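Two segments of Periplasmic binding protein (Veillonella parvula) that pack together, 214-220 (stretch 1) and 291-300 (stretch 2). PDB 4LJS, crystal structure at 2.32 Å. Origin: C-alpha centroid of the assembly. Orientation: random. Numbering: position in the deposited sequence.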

# COMPACT_ATOMS: atom_id res chain seq x y z
N THR A 214 -2.73 -6.80 -11.02
CA THR A 214 -2.02 -6.06 -9.98
C THR A 214 -2.84 -4.86 -9.53
O THR A 214 -3.71 -4.38 -10.26
CB THR A 214 -0.65 -5.55 -10.45
OG1 THR A 214 -0.83 -4.47 -11.38
CG2 THR A 214 0.16 -6.68 -11.09
N LEU A 215 -2.57 -4.37 -8.32
CA LEU A 215 -3.29 -3.22 -7.81
C LEU A 215 -3.08 -1.97 -8.68
O LEU A 215 -4.03 -1.23 -8.94
CB LEU A 215 -2.92 -2.93 -6.36
CG LEU A 215 -3.52 -1.62 -5.81
CD1 LEU A 215 -5.05 -1.67 -5.81
CD2 LEU A 215 -2.99 -1.35 -4.43
N ALA A 216 -1.85 -1.75 -9.14
CA ALA A 216 -1.58 -0.64 -10.05
C ALA A 216 -2.46 -0.75 -11.28
O ALA A 216 -3.02 0.24 -11.74
CB ALA A 216 -0.11 -0.59 -10.44
N GLY A 217 -2.58 -1.97 -11.81
CA GLY A 217 -3.45 -2.22 -12.95
C GLY A 217 -4.90 -1.89 -12.60
O GLY A 217 -5.60 -1.23 -13.37
N ASN A 218 -5.33 -2.33 -11.42
CA ASN A 218 -6.71 -2.11 -10.99
C ASN A 218 -7.00 -0.64 -10.76
O ASN A 218 -8.13 -0.17 -10.95
CB ASN A 218 -7.03 -2.93 -9.74
CG ASN A 218 -8.50 -2.84 -9.33
OD1 ASN A 218 -8.83 -2.28 -8.28
ND2 ASN A 218 -9.38 -3.40 -10.15
N ILE A 219 -5.98 0.11 -10.35
CA ILE A 219 -6.16 1.54 -10.17
C ILE A 219 -6.38 2.20 -11.53
O ILE A 219 -7.28 3.02 -11.69
CB ILE A 219 -4.99 2.17 -9.42
CG1 ILE A 219 -4.95 1.65 -7.98
CG2 ILE A 219 -5.08 3.70 -9.45
CD1 ILE A 219 -3.59 1.85 -7.28
N GLY A 220 -5.56 1.82 -12.51
CA GLY A 220 -5.77 2.25 -13.88
C GLY A 220 -7.16 1.91 -14.41
O GLY A 220 -7.83 2.77 -14.99
N ALA A 291 2.79 2.77 -2.61
CA ALA A 291 1.44 3.28 -2.83
C ALA A 291 0.60 2.35 -3.70
O ALA A 291 -0.60 2.56 -3.83
CB ALA A 291 1.50 4.66 -3.46
N VAL A 292 1.22 1.34 -4.29
CA VAL A 292 0.49 0.46 -5.21
C VAL A 292 0.70 -1.02 -4.95
O VAL A 292 0.25 -1.87 -5.72
CB VAL A 292 0.84 0.74 -6.69
CG1 VAL A 292 0.45 2.16 -7.08
CG2 VAL A 292 2.32 0.52 -6.95
N TYR A 293 1.37 -1.35 -3.85
CA TYR A 293 1.51 -2.74 -3.47
C TYR A 293 1.21 -2.87 -1.97
O TYR A 293 1.99 -2.38 -1.15
CB TYR A 293 2.91 -3.25 -3.82
CG TYR A 293 3.11 -4.72 -3.57
CD1 TYR A 293 3.44 -5.19 -2.31
CD2 TYR A 293 2.96 -5.65 -4.59
CE1 TYR A 293 3.62 -6.54 -2.06
CE2 TYR A 293 3.14 -7.01 -4.36
CZ TYR A 293 3.47 -7.44 -3.09
OH TYR A 293 3.65 -8.79 -2.82
N SER A 294 0.09 -3.51 -1.64
CA SER A 294 -0.47 -3.52 -0.27
C SER A 294 -0.29 -2.20 0.47
O SER A 294 0.30 -2.18 1.53
CB SER A 294 0.19 -4.62 0.57
OG SER A 294 -0.06 -5.90 0.05
N PRO A 295 -0.80 -1.10 -0.09
CA PRO A 295 -0.43 0.21 0.45
C PRO A 295 -1.21 0.64 1.69
O PRO A 295 -0.77 1.55 2.39
CB PRO A 295 -0.75 1.17 -0.71
CG PRO A 295 -1.91 0.50 -1.39
CD PRO A 295 -1.68 -0.99 -1.26
N GLY A 296 -2.35 0.01 1.95
CA GLY A 296 -3.22 0.49 3.00
C GLY A 296 -3.60 1.93 2.72
O GLY A 296 -3.91 2.29 1.58
N ILE A 297 -3.55 2.78 3.74
CA ILE A 297 -3.91 4.19 3.60
C ILE A 297 -3.16 4.93 2.48
O ILE A 297 -3.66 5.92 1.95
CB ILE A 297 -3.77 4.95 4.96
CG1 ILE A 297 -4.54 6.27 4.93
CG2 ILE A 297 -2.31 5.18 5.32
CD1 ILE A 297 -6.01 6.12 4.62
N ARG A 298 -1.97 4.45 2.10
CA ARG A 298 -1.16 5.13 1.08
C ARG A 298 -1.70 4.94 -0.35
O ARG A 298 -1.15 5.47 -1.32
CB ARG A 298 0.32 4.72 1.16
CG ARG A 298 1.00 5.06 2.49
CD ARG A 298 0.90 6.55 2.81
NE ARG A 298 1.60 7.36 1.82
CZ ARG A 298 2.90 7.63 1.86
NH1 ARG A 298 3.67 7.15 2.85
NH2 ARG A 298 3.44 8.39 0.91
N LEU A 299 -2.78 4.18 -0.47
CA LEU A 299 -3.52 4.08 -1.73
C LEU A 299 -3.94 5.48 -2.23
O LEU A 299 -4.08 5.70 -3.43
CB LEU A 299 -4.74 3.18 -1.56
CG LEU A 299 -5.65 3.01 -2.78
CD1 LEU A 299 -4.84 2.59 -4.01
CD2 LEU A 299 -6.74 2.02 -2.51
N LEU A 300 -4.14 6.42 -1.30
CA LEU A 300 -4.48 7.79 -1.66
C LEU A 300 -3.41 8.43 -2.55
O LEU A 300 -3.73 9.15 -3.50
CB LEU A 300 -4.71 8.64 -0.41
CG LEU A 300 -5.10 10.10 -0.67
CD1 LEU A 300 -6.36 10.19 -1.56
CD2 LEU A 300 -5.29 10.87 0.64
O HOH W 1 0.45 -3.41 -7.80

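This is a small apolar contact in which the first turns of a helix rest against a loop and the helix start that follows it, with one water supplying the polar link between the backbones. No direct hydrogen bond crosses the interface. Thr214 caps the helix N-terminus: its OG1 accepts from Gly217 N at 3.1 Å, capping an amide that the helix itself leaves without a carbonyl partner. From there the i to i+4 ladder begins, with Asn218 N to Thr214 O at 2.9 Å.

Leu215 and Ile219, one turn apart, both point toward the second stretch. Leu215 CD2 packs tightly on Pro295 CD at 3.4 Å, while Ile219 CD1 meets Leu299 CD1 at 3.6 Å and Val292 CG1 at 4.1 Å. Leu299 leaves its backbone sideways, yet its end comes nearer and reaches the isoleucine. The backbones come closest at Ala216 and Val292, whose CA atoms are 5.4 Å apart, and the two CB atoms there lie 4.1 Å apart.

In the first helical turn, amides lack carbonyl partners within the helix. Water 1 accepts from Ala216 N at 3.1 Å and donates to Val292 O at 2.6 Å, so it satisfies polar backbone on both stretches beside otherwise greasy packing. The rule to read here is that residues i and i+4 supply the apolar face, while a water pairs a free first-turn amide with a loop carbonyl.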